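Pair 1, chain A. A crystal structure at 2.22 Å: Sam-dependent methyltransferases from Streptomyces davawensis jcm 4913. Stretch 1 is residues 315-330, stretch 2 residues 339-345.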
# COMPACT_ATOMS: atom_id res chain seq x y z
N GLN A 315 25.99 18.91 8.13
CA GLN A 315 26.20 19.18 6.71
C GLN A 315 25.73 20.58 6.35
O GLN A 315 26.41 21.30 5.61
CB GLN A 315 25.47 18.14 5.86
CG GLN A 315 26.10 16.75 5.91
CD GLN A 315 25.31 15.72 5.15
OE1 GLN A 315 24.10 15.58 5.34
NE2 GLN A 315 25.98 14.98 4.27
N TRP A 316 24.57 20.97 6.87
CA TRP A 316 24.04 22.31 6.64
C TRP A 316 24.93 23.37 7.27
O TRP A 316 25.15 24.43 6.68
CB TRP A 316 22.61 22.44 7.18
CG TRP A 316 21.56 21.90 6.25
CD1 TRP A 316 20.74 20.83 6.48
CD2 TRP A 316 21.22 22.40 4.95
NE1 TRP A 316 19.90 20.64 5.41
CE2 TRP A 316 20.17 21.59 4.46
CE3 TRP A 316 21.69 23.46 4.16
CZ2 TRP A 316 19.59 21.80 3.21
CZ3 TRP A 316 21.11 23.67 2.92
CH2 TRP A 316 20.07 22.84 2.46
N ASP A 317 25.43 23.08 8.46
CA ASP A 317 26.39 23.96 9.13
C ASP A 317 27.59 24.23 8.23
O ASP A 317 27.98 25.38 8.03
CB ASP A 317 26.86 23.35 10.46
CG ASP A 317 26.08 23.87 11.65
OD1 ASP A 317 25.76 25.08 11.67
OD2 ASP A 317 25.80 23.07 12.57
N ASP A 318 28.17 23.16 7.69
CA ASP A 318 29.38 23.24 6.88
C ASP A 318 29.12 23.99 5.57
O ASP A 318 29.95 24.78 5.13
CB ASP A 318 29.91 21.83 6.58
CG ASP A 318 31.37 21.84 6.14
OD1 ASP A 318 31.71 22.58 5.19
OD2 ASP A 318 32.17 21.10 6.74
N LEU A 319 27.97 23.74 4.97
CA LEU A 319 27.59 24.42 3.73
C LEU A 319 27.39 25.91 3.98
O LEU A 319 27.98 26.75 3.30
CB LEU A 319 26.33 23.79 3.15
CG LEU A 319 26.31 23.54 1.64
CD1 LEU A 319 27.38 22.52 1.27
CD2 LEU A 319 24.94 23.08 1.17
N LEU A 320 26.56 26.23 4.97
CA LEU A 320 26.25 27.62 5.31
C LEU A 320 27.46 28.38 5.82
O LEU A 320 27.55 29.60 5.66
CB LEU A 320 25.13 27.67 6.35
CG LEU A 320 23.76 27.20 5.85
CD1 LEU A 320 22.87 26.79 7.02
CD2 LEU A 320 23.09 28.27 5.01
N ALA A 321 28.40 27.67 6.43
CA ALA A 321 29.62 28.28 6.95
C ALA A 321 30.45 28.88 5.82
O ALA A 321 30.98 29.98 5.94
CB ALA A 321 30.45 27.26 7.73
N ARG A 322 30.54 28.15 4.71
CA ARG A 322 31.30 28.61 3.55
C ARG A 322 30.63 29.80 2.86
O ARG A 322 31.26 30.50 2.07
CB ARG A 322 31.48 27.46 2.56
CG ARG A 322 32.35 26.32 3.07
CD ARG A 322 32.71 25.34 1.96
NE ARG A 322 31.60 24.44 1.62
CZ ARG A 322 31.57 23.68 0.53
NH1 ARG A 322 32.56 23.72 -0.34
NH2 ARG A 322 30.53 22.89 0.31
N ALA A 323 29.35 30.02 3.17
CA ALA A 323 28.61 31.12 2.57
C ALA A 323 28.39 32.27 3.55
O ALA A 323 27.77 33.28 3.21
CB ALA A 323 27.28 30.63 2.04
N GLY A 324 28.91 32.12 4.77
CA GLY A 324 28.79 33.16 5.77
C GLY A 324 27.44 33.23 6.44
O GLY A 324 26.92 34.31 6.72
N PHE A 325 26.85 32.06 6.71
CA PHE A 325 25.58 31.99 7.42
C PHE A 325 25.70 31.24 8.74
O PHE A 325 26.58 30.39 8.91
CB PHE A 325 24.51 31.31 6.56
CG PHE A 325 23.89 32.21 5.54
CD1 PHE A 325 22.99 33.20 5.92
CD2 PHE A 325 24.18 32.07 4.19
CE1 PHE A 325 22.40 34.02 4.99
CE2 PHE A 325 23.59 32.89 3.25
CZ PHE A 325 22.70 33.87 3.65
N ASP A 326 24.81 31.55 9.68
CA ASP A 326 24.73 30.84 10.95
C ASP A 326 23.32 30.33 11.19
O ASP A 326 22.35 31.06 11.01
CB ASP A 326 25.16 31.74 12.10
CG ASP A 326 26.58 31.48 12.54
OD1 ASP A 326 27.02 30.31 12.44
OD2 ASP A 326 27.26 32.43 12.98
N ILE A 327 23.21 29.07 11.60
CA ILE A 327 21.92 28.49 11.93
C ILE A 327 21.43 29.01 13.28
O ILE A 327 22.03 28.73 14.31
CB ILE A 327 21.97 26.95 11.96
CG1 ILE A 327 22.42 26.42 10.60
CG2 ILE A 327 20.61 26.37 12.33
CD1 ILE A 327 22.36 24.91 10.48
N VAL A 328 20.35 29.78 13.26
CA VAL A 328 19.74 30.28 14.48
C VAL A 328 18.96 29.16 15.15
O VAL A 328 18.97 29.02 16.37
CB VAL A 328 18.81 31.48 14.21
CG1 VAL A 328 18.13 31.94 15.48
CG2 VAL A 328 19.60 32.62 13.59
N GLY A 329 18.29 28.35 14.33
CA GLY A 329 17.55 27.21 14.83
C GLY A 329 16.87 26.42 13.72
O GLY A 329 16.61 26.95 12.65
N ILE A 330 16.60 25.15 13.99
CA ILE A 330 15.84 24.32 13.07
C ILE A 330 14.49 23.98 13.68
O ILE A 330 14.37 23.09 14.52
CB ILE A 330 16.60 23.02 12.72
CG1 ILE A 330 17.97 23.36 12.12
CG2 ILE A 330 15.78 22.16 11.77
CD1 ILE A 330 18.77 22.15 11.68
N VAL A 339 11.72 24.28 9.42
CA VAL A 339 12.20 25.57 8.94
C VAL A 339 13.58 25.85 9.51
O VAL A 339 13.73 26.07 10.71
CB VAL A 339 11.24 26.70 9.32
CG1 VAL A 339 11.83 28.04 8.89
CG2 VAL A 339 9.89 26.48 8.66
N ILE A 340 14.59 25.81 8.64
CA ILE A 340 15.95 26.14 9.04
C ILE A 340 16.13 27.64 9.01
O ILE A 340 16.20 28.24 7.94
CB ILE A 340 16.99 25.47 8.12
CG1 ILE A 340 16.76 23.96 8.05
CG2 ILE A 340 18.40 25.77 8.61
CD1 ILE A 340 17.74 23.23 7.14
N GLU A 341 16.20 28.26 10.18
CA GLU A 341 16.37 29.71 10.25
C GLU A 341 17.86 30.07 10.24
O GLU A 341 18.60 29.68 11.14
CB GLU A 341 15.69 30.27 11.50
CG GLU A 341 15.73 31.78 11.58
CD GLU A 341 15.23 32.30 12.91
OE1 GLU A 341 14.63 31.51 13.67
OE2 GLU A 341 15.44 33.50 13.20
N CYS A 342 18.28 30.81 9.22
CA CYS A 342 19.69 31.15 9.05
C CYS A 342 19.92 32.66 9.12
O CYS A 342 19.12 33.45 8.62
CB CYS A 342 20.23 30.62 7.72
SG CYS A 342 20.02 28.85 7.50
N ARG A 343 21.04 33.04 9.72
CA ARG A 343 21.38 34.45 9.90
C ARG A 343 22.74 34.75 9.28
O ARG A 343 23.64 33.92 9.32
CB ARG A 343 21.36 34.80 11.38
CG ARG A 343 21.71 36.24 11.72
CD ARG A 343 21.70 36.43 13.22
NE ARG A 343 22.37 35.32 13.89
CZ ARG A 343 22.20 35.01 15.17
NH1 ARG A 343 21.38 35.72 15.93
NH2 ARG A 343 22.86 33.98 15.69
N GLY A 344 22.87 35.95 8.72
CA GLY A 344 24.15 36.38 8.19
C GLY A 344 25.10 36.70 9.33
O GLY A 344 24.75 37.43 10.25
N THR A 345 26.31 36.15 9.26
CA THR A 345 27.32 36.38 10.29
C THR A 345 27.78 37.83 10.31
O THR A 345 28.76 38.19 9.65
CB THR A 345 28.54 35.46 10.10
OG1 THR A 345 29.12 35.70 8.81
CG2 THR A 345 28.14 34.00 10.20

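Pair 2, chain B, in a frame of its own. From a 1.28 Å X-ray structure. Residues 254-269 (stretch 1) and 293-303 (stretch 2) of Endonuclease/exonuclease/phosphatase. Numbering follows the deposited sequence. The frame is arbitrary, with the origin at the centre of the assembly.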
# COMPACT_ATOMS: atom_id res chain seq x y z
N MSE B 254 4.20 6.12 -10.86
CA MSE B 254 3.03 5.72 -10.10
C MSE B 254 3.15 6.10 -8.62
O MSE B 254 2.19 6.55 -8.01
CB MSE B 254 2.76 4.22 -10.28
CG MSE B 254 2.10 3.90 -11.63
SE MSE B 254 1.52 2.06 -11.85
CE MSE B 254 3.16 1.32 -12.62
N GLN B 255 4.34 5.91 -8.05
CA GLN B 255 4.52 6.28 -6.65
C GLN B 255 4.37 7.79 -6.43
O GLN B 255 3.87 8.22 -5.40
CB GLN B 255 5.85 5.76 -6.11
CG GLN B 255 5.96 4.23 -6.13
CD GLN B 255 5.23 3.56 -4.97
OE1 GLN B 255 4.94 4.18 -3.95
NE2 GLN B 255 4.97 2.26 -5.12
N SER B 256 4.79 8.59 -7.41
CA SER B 256 4.62 10.03 -7.29
C SER B 256 3.13 10.39 -7.25
O SER B 256 2.73 11.27 -6.50
CB SER B 256 5.34 10.79 -8.41
OG SER B 256 4.65 10.75 -9.66
N TRP B 257 2.30 9.68 -8.01
CA TRP B 257 0.86 9.93 -8.00
C TRP B 257 0.27 9.61 -6.63
O TRP B 257 -0.59 10.33 -6.13
CB TRP B 257 0.14 9.06 -9.02
CG TRP B 257 0.48 9.32 -10.45
CD1 TRP B 257 1.17 10.37 -10.97
CD2 TRP B 257 0.14 8.47 -11.55
NE1 TRP B 257 1.27 10.23 -12.34
CE2 TRP B 257 0.64 9.08 -12.72
CE3 TRP B 257 -0.56 7.27 -11.66
CZ2 TRP B 257 0.47 8.51 -13.98
CZ3 TRP B 257 -0.73 6.71 -12.92
CH2 TRP B 257 -0.21 7.33 -14.06
N ILE B 258 0.70 8.51 -6.04
CA ILE B 258 0.18 8.11 -4.74
C ILE B 258 0.55 9.16 -3.68
O ILE B 258 -0.28 9.58 -2.88
CB ILE B 258 0.70 6.71 -4.32
CG1 ILE B 258 0.27 5.65 -5.34
CG2 ILE B 258 0.20 6.36 -2.95
CD1 ILE B 258 0.96 4.30 -5.16
N ALA B 259 1.81 9.59 -3.70
CA ALA B 259 2.27 10.59 -2.75
C ALA B 259 1.53 11.91 -2.93
O ALA B 259 1.16 12.56 -1.95
CB ALA B 259 3.77 10.78 -2.87
N GLU B 260 1.28 12.38 -4.27
CA GLU B 260 0.55 13.62 -4.58
C GLU B 260 -0.84 13.60 -4.00
O GLU B 260 -1.41 14.64 -3.68
CB GLU B 260 0.37 13.79 -6.10
CG GLU B 260 1.61 14.04 -6.94
CD GLU B 260 1.27 14.11 -8.42
OE1 GLU B 260 0.13 13.79 -8.80
OE2 GLU B 260 2.14 14.52 -9.22
N ASP B 261 -1.39 12.35 -3.84
CA ASP B 261 -2.74 12.20 -3.32
C ASP B 261 -2.80 12.07 -1.80
O ASP B 261 -3.83 11.67 -1.24
CB ASP B 261 -3.44 11.04 -4.00
CG ASP B 261 -4.09 11.47 -5.30
OD1 ASP B 261 -3.88 12.63 -5.72
OD2 ASP B 261 -4.81 10.65 -5.90
N HIS B 262 -1.70 12.42 -1.14
CA HIS B 262 -1.63 12.54 0.32
C HIS B 262 -1.63 11.19 1.01
O HIS B 262 -2.01 11.10 2.17
CB HIS B 262 -2.76 13.40 0.89
CG HIS B 262 -2.99 14.66 0.12
ND1 HIS B 262 -2.11 15.73 0.17
CD2 HIS B 262 -3.98 15.03 -0.72
CE1 HIS B 262 -2.56 16.70 -0.60
NE2 HIS B 262 -3.70 16.30 -1.16
N LEU B 263 -1.20 10.15 0.31
CA LEU B 263 -1.12 8.83 0.92
C LEU B 263 0.31 8.52 1.31
O LEU B 263 1.23 8.78 0.53
CB LEU B 263 -1.65 7.77 -0.05
CG LEU B 263 -3.16 7.79 -0.26
CD1 LEU B 263 -3.58 6.94 -1.43
CD2 LEU B 263 -3.85 7.29 1.01
N ALA B 264 0.50 7.96 2.50
CA ALA B 264 1.82 7.60 3.00
C ALA B 264 1.97 6.09 2.96
O ALA B 264 1.07 5.36 3.37
CB ALA B 264 2.00 8.10 4.42
N ASP B 265 3.12 5.62 2.46
CA ASP B 265 3.47 4.22 2.43
C ASP B 265 3.87 3.87 3.86
O ASP B 265 4.95 4.24 4.33
CB ASP B 265 4.65 4.07 1.46
CG ASP B 265 5.17 2.64 1.34
OD1 ASP B 265 4.88 1.76 2.19
OD2 ASP B 265 5.93 2.41 0.37
N THR B 266 2.97 3.18 4.58
CA THR B 266 3.15 3.08 6.02
C THR B 266 4.40 2.29 6.40
O THR B 266 5.12 2.69 7.31
CB THR B 266 1.90 2.53 6.74
OG1 THR B 266 1.61 1.20 6.30
CG2 THR B 266 0.69 3.46 6.49
N TRP B 267 4.68 1.19 5.69
CA TRP B 267 5.87 0.41 5.97
C TRP B 267 7.12 1.29 5.96
O TRP B 267 7.96 1.24 6.86
CB TRP B 267 6.04 -0.70 4.94
CG TRP B 267 7.26 -1.54 5.21
CD1 TRP B 267 8.54 -1.31 4.77
CD2 TRP B 267 7.32 -2.72 6.03
NE1 TRP B 267 9.39 -2.29 5.26
CE2 TRP B 267 8.66 -3.16 6.03
CE3 TRP B 267 6.36 -3.45 6.74
CZ2 TRP B 267 9.07 -4.29 6.74
CZ3 TRP B 267 6.77 -4.58 7.42
CH2 TRP B 267 8.11 -4.99 7.41
N ARG B 268 7.23 2.12 4.92
CA ARG B 268 8.41 2.91 4.69
C ARG B 268 8.59 4.04 5.71
O ARG B 268 9.68 4.59 5.84
CB ARG B 268 8.30 3.45 3.27
CG ARG B 268 9.50 4.11 2.69
CD ARG B 268 9.17 4.49 1.25
NE ARG B 268 10.38 4.88 0.56
CZ ARG B 268 10.49 4.96 -0.75
NH1 ARG B 268 9.44 4.69 -1.54
NH2 ARG B 268 11.65 5.33 -1.27
N GLN B 269 7.54 4.38 6.44
CA GLN B 269 7.65 5.39 7.50
C GLN B 269 8.41 4.84 8.70
O GLN B 269 9.12 5.58 9.38
CB GLN B 269 6.28 5.87 7.97
CG GLN B 269 5.33 6.35 6.89
CD GLN B 269 5.94 7.39 5.99
OE1 GLN B 269 6.29 8.49 6.42
NE2 GLN B 269 6.05 7.07 4.70
N ARG B 293 11.56 -6.49 -3.84
CA ARG B 293 10.29 -7.15 -4.16
C ARG B 293 9.25 -7.00 -3.06
O ARG B 293 8.68 -7.98 -2.55
CB ARG B 293 10.53 -8.61 -4.56
CG ARG B 293 11.19 -8.71 -5.93
CD ARG B 293 11.33 -10.14 -6.39
NE ARG B 293 11.72 -10.18 -7.79
CZ ARG B 293 12.08 -11.27 -8.44
NH1 ARG B 293 12.12 -12.44 -7.80
NH2 ARG B 293 12.41 -11.20 -9.72
N ARG B 294 9.01 -5.75 -2.69
CA ARG B 294 7.96 -5.36 -1.77
C ARG B 294 6.85 -4.79 -2.64
O ARG B 294 7.00 -3.69 -3.21
CB ARG B 294 8.47 -4.31 -0.78
CG ARG B 294 7.45 -3.88 0.26
CD ARG B 294 8.07 -2.97 1.30
NE ARG B 294 8.41 -1.65 0.76
CZ ARG B 294 7.62 -0.58 0.87
NH1 ARG B 294 6.45 -0.66 1.49
NH2 ARG B 294 8.02 0.59 0.36
N ILE B 295 5.76 -5.54 -2.78
CA ILE B 295 4.71 -5.19 -3.74
C ILE B 295 3.32 -5.21 -3.11
O ILE B 295 2.33 -4.93 -3.80
CB ILE B 295 4.75 -6.10 -5.00
CG1 ILE B 295 4.55 -7.57 -4.63
CG2 ILE B 295 6.05 -5.90 -5.79
CD1 ILE B 295 4.39 -8.48 -5.84
N ASP B 296 3.25 -5.54 -1.82
CA ASP B 296 2.02 -5.50 -1.04
C ASP B 296 2.18 -4.33 -0.08
O ASP B 296 3.20 -4.23 0.59
CB ASP B 296 1.85 -6.78 -0.24
CG ASP B 296 1.67 -8.01 -1.12
OD1 ASP B 296 2.67 -8.62 -1.57
OD2 ASP B 296 0.50 -8.41 -1.34
N TYR B 297 1.18 -3.44 -0.04
CA TYR B 297 1.31 -2.18 0.66
C TYR B 297 0.12 -1.89 1.56
O TYR B 297 -1.01 -2.34 1.29
CB TYR B 297 1.38 -1.03 -0.34
CG TYR B 297 2.57 -1.00 -1.27
CD1 TYR B 297 3.68 -0.24 -0.98
CD2 TYR B 297 2.55 -1.71 -2.47
CE1 TYR B 297 4.76 -0.18 -1.84
CE2 TYR B 297 3.62 -1.66 -3.34
CZ TYR B 297 4.73 -0.90 -3.02
OH TYR B 297 5.80 -0.81 -3.87
N VAL B 298 0.36 -1.07 2.58
CA VAL B 298 -0.70 -0.37 3.29
C VAL B 298 -0.38 1.12 3.23
O VAL B 298 0.63 1.56 3.77
CB VAL B 298 -0.82 -0.84 4.77
CG1 VAL B 298 -1.90 -0.03 5.48
CG2 VAL B 298 -1.11 -2.33 4.82
N PHE B 299 -1.23 1.87 2.53
CA PHE B 299 -1.13 3.32 2.46
C PHE B 299 -2.17 3.93 3.38
O PHE B 299 -3.28 3.40 3.50
CB PHE B 299 -1.35 3.81 1.03
CG PHE B 299 -0.18 3.59 0.12
CD1 PHE B 299 0.84 4.54 0.04
CD2 PHE B 299 -0.08 2.45 -0.67
CE1 PHE B 299 1.93 4.36 -0.78
CE2 PHE B 299 1.02 2.27 -1.51
CZ PHE B 299 2.02 3.22 -1.55
N ALA B 300 -1.83 5.05 4.02
CA ALA B 300 -2.75 5.70 4.95
C ALA B 300 -2.84 7.19 4.65
O ALA B 300 -1.88 7.80 4.17
CB ALA B 300 -2.34 5.47 6.40
N THR B 301 -3.99 7.78 4.94
CA THR B 301 -4.20 9.21 4.77
C THR B 301 -3.56 10.00 5.92
O THR B 301 -3.12 9.41 6.91
CB THR B 301 -5.71 9.50 4.68
OG1 THR B 301 -6.35 9.07 5.87
CG2 THR B 301 -6.32 8.79 3.46
N PRO B 302 -3.47 11.34 5.77
CA PRO B 302 -2.62 12.10 6.71
C PRO B 302 -3.05 12.06 8.18
O PRO B 302 -2.20 12.29 9.03
CB PRO B 302 -2.70 13.53 6.16
CG PRO B 302 -2.89 13.32 4.68
CD PRO B 302 -3.84 12.16 4.60
N ALA B 303 -4.31 11.78 8.47
CA ALA B 303 -4.75 11.73 9.87
C ALA B 303 -4.06 10.62 10.67
O ALA B 303 -4.02 10.67 11.89
CB ALA B 303 -6.26 11.58 9.97
O HOH W 1 -0.75 10.45 4.56
O HOH W 2 3.21 -0.39 3.09

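The sharpest difference lies at one matched position: Ile A327 of pair 1 is apolar and its side chain makes an apolar contact across the strands, Ile A327 CG2 to Ile A340 CG2 at 4.4 Å, whereas its counterpart in pair 2, Asp B265, forms a salt bridge, with OD2 2.8 Å from Arg B294 NH2 and OD1 3.0 Å from Arg B294 NH1. Arg B294 CD also lies over one face of the Trp B267 ring, 4.2 Å from the centroid of the five-membered ring. Around this difference the backbones agree closely, 14 central residues superposing at 0.7 Å. In each pair a helix ends, the chain turns through a residue of positive phi (Gly A324, His B262), and the following strand runs antiparallel to the second stretch.

The bridge Asp A326–Arg A343 matches Ala B264–Ala B300, and both are closed by two backbone hydrogen bonds: 2.7 Å for Asp A326 N to Arg A343 O, 2.9 Å for Ala B264 N to Ala B300 O, and the reciprocal bonds alike. The next bond is also shared, Val A328 N to Glu A341 O at 2.8 Å and Thr B266 N to Val B298 O at 3.0 Å. Thr B266 adds a second bond to the same carbonyl, OG1 to Val B298 O at 2.7 Å; Val A328 instead lays CG2 over the guanidinium face of Arg A343, 3.6 Å from Arg A343 CB. Beyond this point pair 1 continues through a beta bulge, pairing Gly A329 with Glu A341, while in pair 2 the chain enters a weakly bonded helix.

Between helix and sheet, the bulk is distributed differently. Small Cys A342 receives Leu A320, CD1 to SG 3.5 Å, and Phe A325, whose CD1 is 4.2 Å from Cys A342 CB. In pair 2 the aromatic ring belongs to the opposing strand: Phe B299 replaces the cysteine, Leu B263 replaces the phenylalanine, and Ile B258 CG2 covers one ring face, 3.4 Å from Phe B299 CE1. One turn earlier, Trp A316 takes Ile A340 CD1 over its ring, 3.8 Å from the five-membered-ring centroid; at the matched positions Gln B255 NE2 stands 3.4 Å from Tyr B297 OH.

At the turn, Gly A324 O accepts Thr A345 N at 3.2 Å. The matched Pro B302 has no amide hydrogen; its CD lies 3.2 Å from His B262 O, and water 1 lies 2.8 Å from His B262 O and 2.9 Å from Ala B300 O.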